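Long-range contacts in amine oxidase (Emericella nidulans, PDB 3PGB), which probably oxidises primary amines, as other copper amine oxidases do, using a bound copper ion and a topaquinone cofactor formed from one of its own tyrosines: residues W277-D281 and F299-K303; Y346-M350 and N470-T474; T497-R503 and H714-T720; I508-Y513 and S526-S530. All blocks are in the same frame, centred on the assembly; numbering follows the deposited sequence.

Interaction 1 (W277-D281 and F299-K303)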
loop_
_atom_site.group_PDB
_atom_site.type_symbol
_atom_site.label_atom_id
_atom_site.label_comp_id
_atom_site.label_asym_id
_atom_site.label_seq_id
_atom_site.Cartn_x
_atom_site.Cartn_y
_atom_site.Cartn_z
ATOM N N TRP A 277 -43.803 12.696 3.702
ATOM C CA TRP A 277 -42.989 12.957 2.521
ATOM C C TRP A 277 -41.860 13.906 2.912
ATOM O O TRP A 277 -41.995 14.655 3.874
ATOM C CB TRP A 277 -43.818 13.652 1.442
ATOM C CG TRP A 277 -44.899 12.836 0.811
ATOM C CD1 TRP A 277 -46.197 12.741 1.221
ATOM C CD2 TRP A 277 -44.794 12.042 -0.374
ATOM N NE1 TRP A 277 -46.902 11.920 0.376
ATOM C CE2 TRP A 277 -46.064 11.474 -0.610
ATOM C CE3 TRP A 277 -43.747 11.740 -1.249
ATOM C CZ2 TRP A 277 -46.316 10.624 -1.689
ATOM C CZ3 TRP A 277 -43.997 10.895 -2.321
ATOM C CH2 TRP A 277 -45.271 10.347 -2.530
ATOM N N MET A 278 -40.760 13.896 2.164
ATOM C CA MET A 278 -39.736 14.951 2.293
ATOM C C MET A 278 -39.263 15.414 0.923
ATOM O O MET A 278 -39.148 14.617 -0.001
ATOM C CB MET A 278 -38.540 14.495 3.132
ATOM C CG MET A 278 -37.607 15.636 3.577
ATOM S SD MET A 278 -36.385 16.200 2.349
ATOM C CE MET A 278 -35.164 14.897 2.480
ATOM N N TYR A 279 -39.012 16.714 0.808
ATOM C CA TYR A 279 -38.477 17.310 -0.408
ATOM C C TYR A 279 -37.811 18.641 -0.062
ATOM O O TYR A 279 -38.386 19.467 0.652
ATOM C CB TYR A 279 -39.586 17.534 -1.443
ATOM C CG TYR A 279 -39.064 17.885 -2.820
ATOM C CD1 TYR A 279 -38.650 16.893 -3.700
ATOM C CD2 TYR A 279 -38.974 19.210 -3.242
ATOM C CE1 TYR A 279 -38.165 17.207 -4.966
ATOM C CE2 TYR A 279 -38.487 19.534 -4.514
ATOM C CZ TYR A 279 -38.086 18.524 -5.365
ATOM O OH TYR A 279 -37.598 18.826 -6.617
ATOM N N ASN A 280 -36.593 18.841 -0.557
ATOM C CA ASN A 280 -35.861 20.074 -0.310
ATOM C C ASN A 280 -35.837 20.425 1.182
ATOM O O ASN A 280 -36.059 21.570 1.559
ATOM C CB ASN A 280 -36.484 21.213 -1.133
ATOM C CG ASN A 280 -35.538 22.391 -1.330
ATOM O OD1 ASN A 280 -34.337 22.302 -1.050
ATOM N ND2 ASN A 280 -36.079 23.500 -1.817
ATOM N N ASP A 281 -35.592 19.418 2.020
ATOM C CA ASP A 281 -35.431 19.590 3.471
ATOM C C ASP A 281 -36.693 20.077 4.195
ATOM O O ASP A 281 -36.612 20.619 5.297
ATOM C CB ASP A 281 -34.253 20.532 3.765
ATOM C CG ASP A 281 -33.670 20.340 5.155
ATOM O OD1 ASP A 281 -33.222 21.339 5.749
ATOM O OD2 ASP A 281 -33.658 19.198 5.659
ATOM N N PHE A 299 -43.195 27.809 -4.885
ATOM C CA PHE A 299 -42.637 26.509 -4.517
ATOM C C PHE A 299 -41.391 26.191 -5.336
ATOM O O PHE A 299 -41.402 26.291 -6.563
ATOM C CB PHE A 299 -43.673 25.410 -4.713
ATOM C CG PHE A 299 -43.229 24.067 -4.222
ATOM C CD1 PHE A 299 -43.453 23.688 -2.907
ATOM C CD2 PHE A 299 -42.596 23.179 -5.074
ATOM C CE1 PHE A 299 -43.055 22.443 -2.451
ATOM C CE2 PHE A 299 -42.189 21.942 -4.628
ATOM C CZ PHE A 299 -42.420 21.567 -3.315
ATOM N N VAL A 300 -40.327 25.793 -4.646
ATOM C CA VAL A 300 -39.045 25.523 -5.283
ATOM C C VAL A 300 -39.026 24.113 -5.870
ATOM O O VAL A 300 -39.140 23.123 -5.145
ATOM C CB VAL A 300 -37.881 25.699 -4.289
ATOM C CG1 VAL A 300 -36.573 25.247 -4.908
ATOM C CG2 VAL A 300 -37.791 27.151 -3.845
ATOM N N LYS A 301 -38.890 24.043 -7.192
ATOM C CA LYS A 301 -38.817 22.781 -7.910
ATOM C C LYS A 301 -37.375 22.586 -8.322
ATOM O O LYS A 301 -36.796 23.468 -8.952
ATOM C CB LYS A 301 -39.715 22.817 -9.145
ATOM C CG LYS A 301 -41.184 23.023 -8.823
ATOM C CD LYS A 301 -42.028 23.196 -10.085
ATOM C CE LYS A 301 -43.498 23.409 -9.735
ATOM N NZ LYS A 301 -44.356 23.715 -10.915
ATOM N N LEU A 302 -36.796 21.444 -7.957
ATOM C CA LEU A 302 -35.382 21.172 -8.226
ATOM C C LEU A 302 -35.204 20.139 -9.344
ATOM O O LEU A 302 -36.028 19.237 -9.513
ATOM C CB LEU A 302 -34.681 20.710 -6.944
ATOM C CG LEU A 302 -34.729 21.705 -5.780
ATOM C CD1 LEU A 302 -34.109 21.108 -4.525
ATOM C CD2 LEU A 302 -34.038 23.013 -6.147
ATOM N N LYS A 303 -34.107 20.277 -10.085
ATOM C CA LYS A 303 -33.893 19.529 -11.325
ATOM C C LYS A 303 -33.533 18.052 -11.097
ATOM O O LYS A 303 -32.906 17.709 -10.097
ATOM C CB LYS A 303 -32.779 20.188 -12.152
ATOM C CG LYS A 303 -33.061 21.622 -12.628
ATOM C CD LYS A 303 -31.767 22.262 -13.170
ATOM C CE LYS A 303 -31.867 23.786 -13.359
ATOM N NZ LYS A 303 -32.462 24.164 -14.676
HETATM O O HOH W 1 -36.025 16.788 -7.704
HETATM O O HOH W 2 -39.123 23.028 -2.348
#
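The ring of Tyr279 reaches across to the backbone of Val300-Leu302, with Val300 O (3.7 Å from Tyr279 CE2) and Leu302 N both at its edge. Its hydroxyl accepts a hydrogen bond from Leu302 N (3.0 Å to Tyr279 OH), and a water joins Tyr279 OH (2.8 Å) to Leu302 O (3.0 Å), so one phenol engages Leu302 N directly and Leu302 O through water. Phe299 adds an apolar contact, its CZ 4.2 Å from Tyr279 CD2. Tyr279 ends strand 273-279 of a five-stranded antiparallel sheet, consistent with one of the small N-terminal domains of copper amine oxidases, and 299-303 is irregular chain following helix 287-294. Asn280 and Asp281 both have positive phi, in the tight turn to strand 282-284. Asn280 ND2 lies 3.6 Å from Val300 CG1 and, through a second water, is linked to Val300 O, while Asn280 OD1 is held by Asn515. Lys301 turns away to a salt bridge with Asp205, and Asp281 bonds to Ser564 of the second subunit.

Interaction 2 (Y346-M350 and N470-T474)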
loop_
_atom_site.group_PDB
_atom_site.type_symbol
_atom_site.label_atom_id
_atom_site.label_comp_id
_atom_site.label_asym_id
_atom_site.label_seq_id
_atom_site.Cartn_x
_atom_site.Cartn_y
_atom_site.Cartn_z
ATOM N N TYR A 346 -7.476 -27.789 -4.633
ATOM C CA TYR A 346 -6.314 -27.701 -3.767
ATOM C C TYR A 346 -5.164 -27.153 -4.595
ATOM O O TYR A 346 -5.023 -27.509 -5.758
ATOM C CB TYR A 346 -5.996 -29.099 -3.225
ATOM C CG TYR A 346 -4.717 -29.230 -2.441
ATOM C CD1 TYR A 346 -4.612 -28.711 -1.160
ATOM C CD2 TYR A 346 -3.615 -29.903 -2.972
ATOM C CE1 TYR A 346 -3.437 -28.840 -0.424
ATOM C CE2 TYR A 346 -2.435 -30.043 -2.244
ATOM C CZ TYR A 346 -2.356 -29.506 -0.971
ATOM O OH TYR A 346 -1.203 -29.634 -0.236
ATOM N N VAL A 347 -4.351 -26.290 -3.991
ATOM C CA VAL A 347 -3.300 -25.578 -4.702
ATOM C C VAL A 347 -1.994 -25.679 -3.933
ATOM O O VAL A 347 -1.991 -25.565 -2.708
ATOM C CB VAL A 347 -3.665 -24.087 -4.841
ATOM C CG1 VAL A 347 -2.536 -23.299 -5.517
ATOM C CG2 VAL A 347 -4.979 -23.931 -5.600
ATOM N N THR A 348 -0.888 -25.892 -4.646
ATOM C CA THR A 348 0.440 -25.700 -4.060
ATOM C C THR A 348 1.276 -24.786 -4.948
ATOM O O THR A 348 1.266 -24.916 -6.169
ATOM C CB THR A 348 1.210 -27.032 -3.798
ATOM O OG1 THR A 348 1.844 -27.489 -4.998
ATOM C CG2 THR A 348 0.280 -28.116 -3.254
ATOM N N TRP A 349 1.983 -23.853 -4.317
ATOM C CA TRP A 349 2.902 -22.956 -5.003
ATOM C C TRP A 349 4.168 -22.825 -4.158
ATOM O O TRP A 349 4.128 -22.315 -3.042
ATOM C CB TRP A 349 2.251 -21.584 -5.239
ATOM C CG TRP A 349 3.204 -20.519 -5.747
ATOM C CD1 TRP A 349 3.639 -20.352 -7.025
ATOM C CD2 TRP A 349 3.829 -19.484 -4.975
ATOM N NE1 TRP A 349 4.496 -19.278 -7.101
ATOM C CE2 TRP A 349 4.627 -18.728 -5.855
ATOM C CE3 TRP A 349 3.787 -19.121 -3.623
ATOM C CZ2 TRP A 349 5.382 -17.637 -5.429
ATOM C CZ3 TRP A 349 4.538 -18.036 -3.201
ATOM C CH2 TRP A 349 5.323 -17.304 -4.103
ATOM N N MET A 350 5.286 -23.311 -4.695
ATOM C CA MET A 350 6.577 -23.221 -4.023
ATOM C C MET A 350 6.454 -23.843 -2.624
ATOM O O MET A 350 6.148 -25.030 -2.510
ATOM C CB MET A 350 7.039 -21.754 -3.987
ATOM C CG MET A 350 7.063 -21.087 -5.355
ATOM S SD MET A 350 8.415 -21.699 -6.375
ATOM C CE MET A 350 7.767 -21.386 -8.019
ATOM N N ASN A 470 11.044 -10.499 -7.417
ATOM C CA ASN A 470 9.853 -10.646 -6.584
ATOM C C ASN A 470 8.742 -11.308 -7.396
ATOM O O ASN A 470 7.877 -10.633 -7.977
ATOM C CB ASN A 470 9.401 -9.279 -6.049
ATOM C CG ASN A 470 8.220 -9.371 -5.103
ATOM O OD1 ASN A 470 7.875 -10.441 -4.614
ATOM N ND2 ASN A 470 7.593 -8.238 -4.840
ATOM N N VAL A 471 8.780 -12.635 -7.443
ATOM C CA VAL A 471 7.740 -13.408 -8.106
ATOM C C VAL A 471 6.777 -13.938 -7.049
ATOM O O VAL A 471 7.198 -14.637 -6.122
ATOM C CB VAL A 471 8.332 -14.573 -8.919
ATOM C CG1 VAL A 471 7.225 -15.313 -9.656
ATOM C CG2 VAL A 471 9.374 -14.055 -9.899
ATOM N N TYR A 472 5.499 -13.588 -7.183
ATOM C CA TYR A 472 4.488 -13.950 -6.193
ATOM C C TYR A 472 3.242 -14.584 -6.820
ATOM O O TYR A 472 2.984 -14.408 -8.012
ATOM C CB TYR A 472 4.103 -12.723 -5.357
ATOM C CG TYR A 472 3.425 -11.603 -6.117
ATOM C CD1 TYR A 472 2.041 -11.502 -6.163
ATOM C CD2 TYR A 472 4.172 -10.625 -6.763
ATOM C CE1 TYR A 472 1.418 -10.471 -6.860
ATOM C CE2 TYR A 472 3.560 -9.595 -7.452
ATOM C CZ TYR A 472 2.184 -9.524 -7.498
ATOM O OH TYR A 472 1.587 -8.495 -8.183
ATOM N N PHE A 473 2.480 -15.306 -5.996
ATOM C CA PHE A 473 1.275 -16.021 -6.432
ATOM C C PHE A 473 0.002 -15.344 -5.921
ATOM O O PHE A 473 -0.046 -14.901 -4.777
ATOM C CB PHE A 473 1.341 -17.462 -5.936
ATOM C CG PHE A 473 0.240 -18.336 -6.444
ATOM C CD1 PHE A 473 0.330 -18.924 -7.694
ATOM C CD2 PHE A 473 -0.875 -18.596 -5.661
ATOM C CE1 PHE A 473 -0.685 -19.744 -8.167
ATOM C CE2 PHE A 473 -1.894 -19.411 -6.124
ATOM C CZ PHE A 473 -1.800 -19.989 -7.381
ATOM N N THR A 474 -1.021 -15.278 -6.775
ATOM C CA THR A 474 -2.293 -14.612 -6.456
ATOM C C THR A 474 -3.492 -15.510 -6.728
ATOM O O THR A 474 -3.559 -16.167 -7.763
ATOM C CB THR A 474 -2.493 -13.314 -7.297
ATOM O OG1 THR A 474 -1.503 -12.334 -6.945
ATOM C CG2 THR A 474 -3.884 -12.731 -7.079
#
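Trp349 and Phe473 make most of this contact, and both extend from their strands in the t rotamer (chi1 171° and -174°), which carries each ring into the gap between the two backbones. The short strand segments run antiparallel at 173° but lie 9.4 Å apart, too far for backbone pairing, and no hydrogen bond crosses between them. With chi2 near 80° in both residues, the planes come to within 25° of each other, giving an offset stack with 4.8 Å between the centroids of the Trp349 five-membered ring and the Phe473 ring. The offset lets each CB sit over the other's ring: Phe473 CB is 3.4 Å from the centroid of the Trp349 five-membered ring, and Trp349 CB is 4.2 Å from that of Phe473. Val347, also t, adds its CG1 3.9 Å from Phe473 CZ. At the far end of the indole, Trp349 CZ2 approaches Val471 O at 3.6 Å. Tyr472 points away and stacks on His493. The contact thus packs strand 346-349 against strand 464-479 inside the catalytic domain. Because Trp349 NE1 is bonded to Glu449, the indole's polar group is satisfied, and cohesion here comes from CH-pi and dispersion contacts.

Interaction 3 (T497-R503 and H714-T720)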
loop_
_atom_site.group_PDB
_atom_site.type_symbol
_atom_site.label_atom_id
_atom_site.label_comp_id
_atom_site.label_asym_id
_atom_site.label_seq_id
_atom_site.Cartn_x
_atom_site.Cartn_y
_atom_site.Cartn_z
ATOM N N THR A 497 5.389 -13.971 3.012
ATOM C CA THR A 497 4.343 -13.003 3.310
ATOM C C THR A 497 3.034 -13.364 2.604
ATOM O O THR A 497 3.006 -13.583 1.392
ATOM C CB THR A 497 4.784 -11.583 2.913
ATOM O OG1 THR A 497 5.938 -11.205 3.686
ATOM C CG2 THR A 497 3.665 -10.582 3.147
ATOM N N ILE A 498 1.959 -13.437 3.381
ATOM C CA ILE A 498 0.613 -13.669 2.868
ATOM C C ILE A 498 -0.086 -12.334 2.870
ATOM O O ILE A 498 -0.021 -11.618 3.865
ATOM C CB ILE A 498 -0.186 -14.615 3.790
ATOM C CG1 ILE A 498 0.500 -15.986 3.893
ATOM C CG2 ILE A 498 -1.635 -14.747 3.297
ATOM C CD1 ILE A 498 0.271 -16.692 5.212
ATOM N N GLY A 499 -0.756 -11.991 1.775
ATOM C CA GLY A 499 -1.463 -10.713 1.676
ATOM C C GLY A 499 -2.941 -10.911 1.421
ATOM O O GLY A 499 -3.329 -11.781 0.638
ATOM N N VAL A 500 -3.770 -10.115 2.092
ATOM C CA VAL A 500 -5.203 -10.077 1.813
ATOM C C VAL A 500 -5.577 -8.654 1.413
ATOM O O VAL A 500 -5.368 -7.721 2.181
ATOM C CB VAL A 500 -6.033 -10.521 3.033
ATOM C CG1 VAL A 500 -7.513 -10.627 2.663
ATOM C CG2 VAL A 500 -5.514 -11.853 3.580
ATOM N N GLU A 501 -6.112 -8.494 0.204
ATOM C CA GLU A 501 -6.459 -7.180 -0.338
ATOM C C GLU A 501 -7.890 -7.111 -0.844
ATOM O O GLU A 501 -8.462 -8.110 -1.287
ATOM C CB GLU A 501 -5.561 -6.838 -1.524
ATOM C CG GLU A 501 -4.135 -6.487 -1.178
ATOM C CD GLU A 501 -3.300 -6.232 -2.423
ATOM O OE1 GLU A 501 -3.808 -5.583 -3.373
ATOM O OE2 GLU A 501 -2.137 -6.689 -2.454
ATOM N N VAL A 502 -8.446 -5.905 -0.802
ATOM C CA VAL A 502 -9.661 -5.596 -1.541
ATOM C C VAL A 502 -9.488 -4.269 -2.265
ATOM O O VAL A 502 -8.869 -3.338 -1.749
ATOM C CB VAL A 502 -10.899 -5.526 -0.627
ATOM C CG1 VAL A 502 -10.754 -4.401 0.388
ATOM C CG2 VAL A 502 -12.167 -5.352 -1.466
ATOM N N ARG A 503 -10.012 -4.204 -3.481
ATOM C CA ARG A 503 -10.185 -2.936 -4.159
ATOM C C ARG A 503 -11.641 -2.802 -4.591
ATOM O O ARG A 503 -12.341 -3.802 -4.773
ATOM C CB ARG A 503 -9.237 -2.811 -5.352
ATOM C CG ARG A 503 -7.777 -2.962 -5.008
ATOM C CD ARG A 503 -6.898 -2.960 -6.248
ATOM N NE ARG A 503 -5.484 -2.910 -5.890
ATOM C CZ ARG A 503 -4.765 -1.803 -5.737
ATOM N NH1 ARG A 503 -5.298 -0.599 -5.925
ATOM N NH2 ARG A 503 -3.486 -1.901 -5.395
ATOM N N HIS A 714 -8.717 1.140 -2.177
ATOM C CA HIS A 714 -7.841 0.011 -1.893
ATOM C C HIS A 714 -7.576 -0.081 -0.394
ATOM O O HIS A 714 -7.482 0.930 0.296
ATOM C CB HIS A 714 -6.537 0.184 -2.676
ATOM C CG HIS A 714 -5.495 -0.853 -2.391
ATOM N ND1 HIS A 714 -5.778 -2.199 -2.325
ATOM C CD2 HIS A 714 -4.158 -0.742 -2.208
ATOM C CE1 HIS A 714 -4.666 -2.870 -2.084
ATOM N NE2 HIS A 714 -3.668 -2.010 -2.009
ATOM N N SER A 715 -7.480 -1.310 0.096
ATOM C CA SER A 715 -7.271 -1.579 1.505
ATOM C C SER A 715 -6.680 -2.979 1.626
ATOM O O SER A 715 -7.107 -3.899 0.924
ATOM C CB SER A 715 -8.599 -1.480 2.255
ATOM O OG SER A 715 -8.437 -1.713 3.639
ATOM N N GLY A 716 -5.686 -3.145 2.492
ATOM C CA GLY A 716 -5.023 -4.433 2.612
ATOM C C GLY A 716 -4.273 -4.639 3.906
ATOM O O GLY A 716 -3.846 -3.683 4.551
ATOM N N VAL A 717 -4.138 -5.911 4.278
ATOM C CA VAL A 717 -3.306 -6.340 5.401
ATOM C C VAL A 717 -2.325 -7.386 4.895
ATOM O O VAL A 717 -2.514 -7.956 3.828
ATOM C CB VAL A 717 -4.137 -6.940 6.564
ATOM C CG1 VAL A 717 -4.865 -5.845 7.324
ATOM C CG2 VAL A 717 -5.114 -7.993 6.055
ATOM N N ALA A 718 -1.271 -7.622 5.664
ATOM C CA ALA A 718 -0.258 -8.590 5.292
ATOM C C ALA A 718 0.197 -9.364 6.520
ATOM O O ALA A 718 0.387 -8.790 7.588
ATOM C CB ALA A 718 0.911 -7.891 4.659
ATOM N N PHE A 719 0.347 -10.674 6.363
ATOM C CA PHE A 719 0.868 -11.526 7.422
ATOM C C PHE A 719 2.269 -11.902 6.991
ATOM O O PHE A 719 2.447 -12.452 5.909
ATOM C CB PHE A 719 0.015 -12.789 7.610
ATOM C CG PHE A 719 -1.466 -12.551 7.531
ATOM C CD1 PHE A 719 -2.039 -11.419 8.077
ATOM C CD2 PHE A 719 -2.300 -13.494 6.942
ATOM C CE1 PHE A 719 -3.408 -11.217 8.018
ATOM C CE2 PHE A 719 -3.672 -13.297 6.883
ATOM C CZ PHE A 719 -4.226 -12.156 7.419
ATOM N N THR A 720 3.258 -11.585 7.820
ATOM C CA THR A 720 4.655 -11.852 7.496
ATOM C C THR A 720 5.331 -12.590 8.648
ATOM O O THR A 720 5.015 -12.330 9.799
ATOM C CB THR A 720 5.418 -10.543 7.194
ATOM O OG1 THR A 720 6.666 -10.852 6.565
ATOM C CG2 THR A 720 5.682 -9.729 8.470
#
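Six backbone hydrogen bonds hold these antiparallel strands together, in three reciprocal pairs. Ile498 N to Phe719 O (2.8 Å) and Phe719 N to Ile498 O (2.7 Å) form the shortest; Val500 N to Val717 O and Val717 N to Val500 O (both 3.0 Å), Val502 N to Ser715 O (3.0 Å) and Ser715 N to Val502 O (3.1 Å) follow. At one end the hydroxyls of Thr497 and Thr720 are hydrogen-bonded, OG1 to OG1, at 3.0 Å. At the other, His714 ND1 gives a weak bond to Val502 O (3.3 Å), which also accepts from Ser715 N. The Arg503 guanidinium lies flat on the His714 ring, centres 3.5 Å apart and planes at 7°; its NH1 bonds to Phe710 O, and Tyr454 of the second subunit makes a cation-pi contact with it. Between the hydrogen-bonded pairs, Gly499 faces Ala718 and Glu501 faces Gly716. The face bearing Ile498, Val500, Val502, Ser715, Val717 and Phe719 is largely apolar: Phe719 CD2 lies 3.9 Å from Ile498 CG2, and Phe719 CE2 is 4.0 Å from Val500 CG2. Ser715, its polar member, bonds through OG to Gly623 O and Gly695 N. Within the catalytic domain's large beta-sandwich, this face packs on strands 374-389 and 686-698, Phe719 meeting the calcium-site residue Phe542 edge-to-face, while strand 486-492 pairs with the other edge of 498-504 and strand 613-619 with 714-722.

Interaction 4 (I508-Y513 and S526-S530)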
loop_
_atom_site.group_PDB
_atom_site.type_symbol
_atom_site.label_atom_id
_atom_site.label_comp_id
_atom_site.label_asym_id
_atom_site.label_seq_id
_atom_site.Cartn_x
_atom_site.Cartn_y
_atom_site.Cartn_z
ATOM N N ILE A 508 -21.098 4.241 -7.703
ATOM C CA ILE A 508 -21.383 4.675 -6.355
ATOM C C ILE A 508 -22.900 4.727 -6.179
ATOM O O ILE A 508 -23.637 4.888 -7.152
ATOM C CB ILE A 508 -20.728 6.046 -6.029
ATOM C CG1 ILE A 508 -21.382 7.191 -6.810
ATOM C CG2 ILE A 508 -19.230 5.990 -6.302
ATOM C CD1 ILE A 508 -20.871 8.583 -6.409
ATOM N N GLN A 509 -23.367 4.562 -4.946
ATOM C CA GLN A 509 -24.760 4.837 -4.648
ATOM C C GLN A 509 -24.855 6.301 -4.279
ATOM O O GLN A 509 -24.418 6.725 -3.204
ATOM C CB GLN A 509 -25.318 3.956 -3.540
ATOM C CG GLN A 509 -26.823 4.085 -3.451
ATOM C CD GLN A 509 -27.432 3.113 -2.492
ATOM O OE1 GLN A 509 -27.823 3.485 -1.388
ATOM N NE2 GLN A 509 -27.515 1.854 -2.897
ATOM N N SER A 510 -25.450 7.056 -5.195
ATOM C CA SER A 510 -25.429 8.509 -5.181
ATOM C C SER A 510 -26.404 9.075 -4.158
ATOM O O SER A 510 -27.122 8.331 -3.495
ATOM C CB SER A 510 -25.790 8.998 -6.583
ATOM O OG SER A 510 -25.694 10.393 -6.701
ATOM N N ALA A 511 -26.407 10.397 -4.023
ATOM C CA ALA A 511 -27.368 11.105 -3.181
ATOM C C ALA A 511 -27.802 12.374 -3.896
ATOM O O ALA A 511 -27.012 12.976 -4.623
ATOM C CB ALA A 511 -26.749 11.440 -1.834
ATOM N N TYR A 512 -29.057 12.775 -3.702
ATOM C CA TYR A 512 -29.566 14.011 -4.297
ATOM C C TYR A 512 -28.851 15.199 -3.670
ATOM O O TYR A 512 -28.578 15.202 -2.468
ATOM C CB TYR A 512 -31.084 14.133 -4.109
ATOM C CG TYR A 512 -31.736 15.138 -5.037
ATOM C CD1 TYR A 512 -31.807 14.905 -6.412
ATOM C CD2 TYR A 512 -32.287 16.312 -4.545
ATOM C CE1 TYR A 512 -32.406 15.821 -7.270
ATOM C CE2 TYR A 512 -32.882 17.237 -5.390
ATOM C CZ TYR A 512 -32.943 16.982 -6.749
ATOM O OH TYR A 512 -33.535 17.897 -7.576
ATOM N N TYR A 513 -28.546 16.202 -4.485
ATOM C CA TYR A 513 -27.675 17.307 -4.058
ATOM C C TYR A 513 -28.314 18.185 -2.995
ATOM O O TYR A 513 -27.619 18.701 -2.118
ATOM C CB TYR A 513 -27.272 18.177 -5.250
ATOM C CG TYR A 513 -28.260 19.270 -5.607
ATOM C CD1 TYR A 513 -28.023 20.592 -5.242
ATOM C CD2 TYR A 513 -29.433 18.981 -6.307
ATOM C CE1 TYR A 513 -28.926 21.603 -5.564
ATOM C CE2 TYR A 513 -30.341 19.985 -6.640
ATOM C CZ TYR A 513 -30.082 21.291 -6.265
ATOM O OH TYR A 513 -30.973 22.284 -6.589
ATOM N N SER A 526 -27.142 17.850 -10.505
ATOM C CA SER A 526 -28.006 17.694 -9.329
ATOM C C SER A 526 -27.596 16.486 -8.487
ATOM O O SER A 526 -28.441 15.813 -7.883
ATOM C CB SER A 526 -29.467 17.582 -9.768
ATOM O OG SER A 526 -29.892 18.786 -10.377
ATOM N N LEU A 527 -26.286 16.238 -8.427
ATOM C CA LEU A 527 -25.750 15.008 -7.851
ATOM C C LEU A 527 -24.782 15.276 -6.707
ATOM O O LEU A 527 -23.882 16.102 -6.832
ATOM C CB LEU A 527 -25.029 14.190 -8.927
ATOM C CG LEU A 527 -24.847 12.701 -8.616
ATOM C CD1 LEU A 527 -26.201 12.031 -8.611
ATOM C CD2 LEU A 527 -23.933 12.029 -9.619
ATOM N N SER A 528 -24.987 14.569 -5.596
ATOM C CA SER A 528 -24.017 14.514 -4.515
ATOM C C SER A 528 -23.310 13.174 -4.537
ATOM O O SER A 528 -23.943 12.131 -4.700
ATOM C CB SER A 528 -24.687 14.690 -3.159
ATOM O OG SER A 528 -23.769 14.408 -2.118
ATOM N N GLY A 529 -21.996 13.210 -4.354
ATOM C CA GLY A 529 -21.212 11.997 -4.266
ATOM C C GLY A 529 -21.554 11.201 -3.026
ATOM O O GLY A 529 -21.379 9.985 -3.016
ATOM N N SER A 530 -22.051 11.891 -1.992
ATOM C CA SER A 530 -22.489 11.278 -0.734
ATOM C C SER A 530 -21.264 10.891 0.096
ATOM O O SER A 530 -20.171 11.432 -0.115
ATOM C CB SER A 530 -23.411 10.073 -0.991
ATOM O OG SER A 530 -24.261 9.792 0.111
HETATM O O HOH W 3 -21.689 7.251 -2.046
#
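Ala511 and Ser528 form a hydrogen-bonded antiparallel pair that satisfies both backbone groups of Ala511: its N donates to Ser528 O (3.1 Å) and its O accepts from Ser528 N (2.8 Å). Ser528 O also accepts from Ser510 OG at 3.2 Å, although the position of that hydroxyl is less certain. Two residues along, Tyr513 N reaches Ser526 O in a weak bond of 3.4 Å, and Asn305 is a further donor to this carbonyl. Where the chains part beyond Ser510, a water takes over, donating to Gln509 O (3.0 Å) and Gly529 O (2.9 Å). Ser528 OG accepts from Ser530 N at 3.1 Å, which makes an ST turn, and is bonded to Asn516 as well. Other polar ends find partners outside: Gln509 in Tyr401 and Gln396, Ser530 OG in Gln396, Tyr512 OH in Lys303 O. Around these bonds, Tyr513 CD2 lies 3.7 Å from Ser526 CB and Ile508 CD1 3.7 Å from Gly529 O. Strands 511-512 and 527-528 belong to a small three-stranded antiparallel sheet completed by 522-524. The chain after 527-528 runs on to the copper ligand His532, and Ile508, just ahead of 511-512, lies beside His532 and His698 at the copper site of the amine oxidase fold.

Overall arrangement
Interactions 2, 3 and 4 are buried in the catalytic domain, whereas interaction 1 is a surface contact far from the centre of the chain. Interactions 2 and 3 both involve the large curled sheet, their centres 15 Å apart, yet one joins side chains across a gap and the other is continuous strand pairing. Strand 498-504 of interaction 3 is followed in the chain by 511-512 of interaction 4, whose pairing is short and supplemented by serine hydroxyls and water. Interaction 1 also uses water and touches interaction 4: Lys303 O meets Tyr512 OH, and Leu302 packs on Tyr512 and Tyr513, consistent with a contact between domains. Interactions 1, 2 and 3 also reach the second subunit; interaction 4 does not.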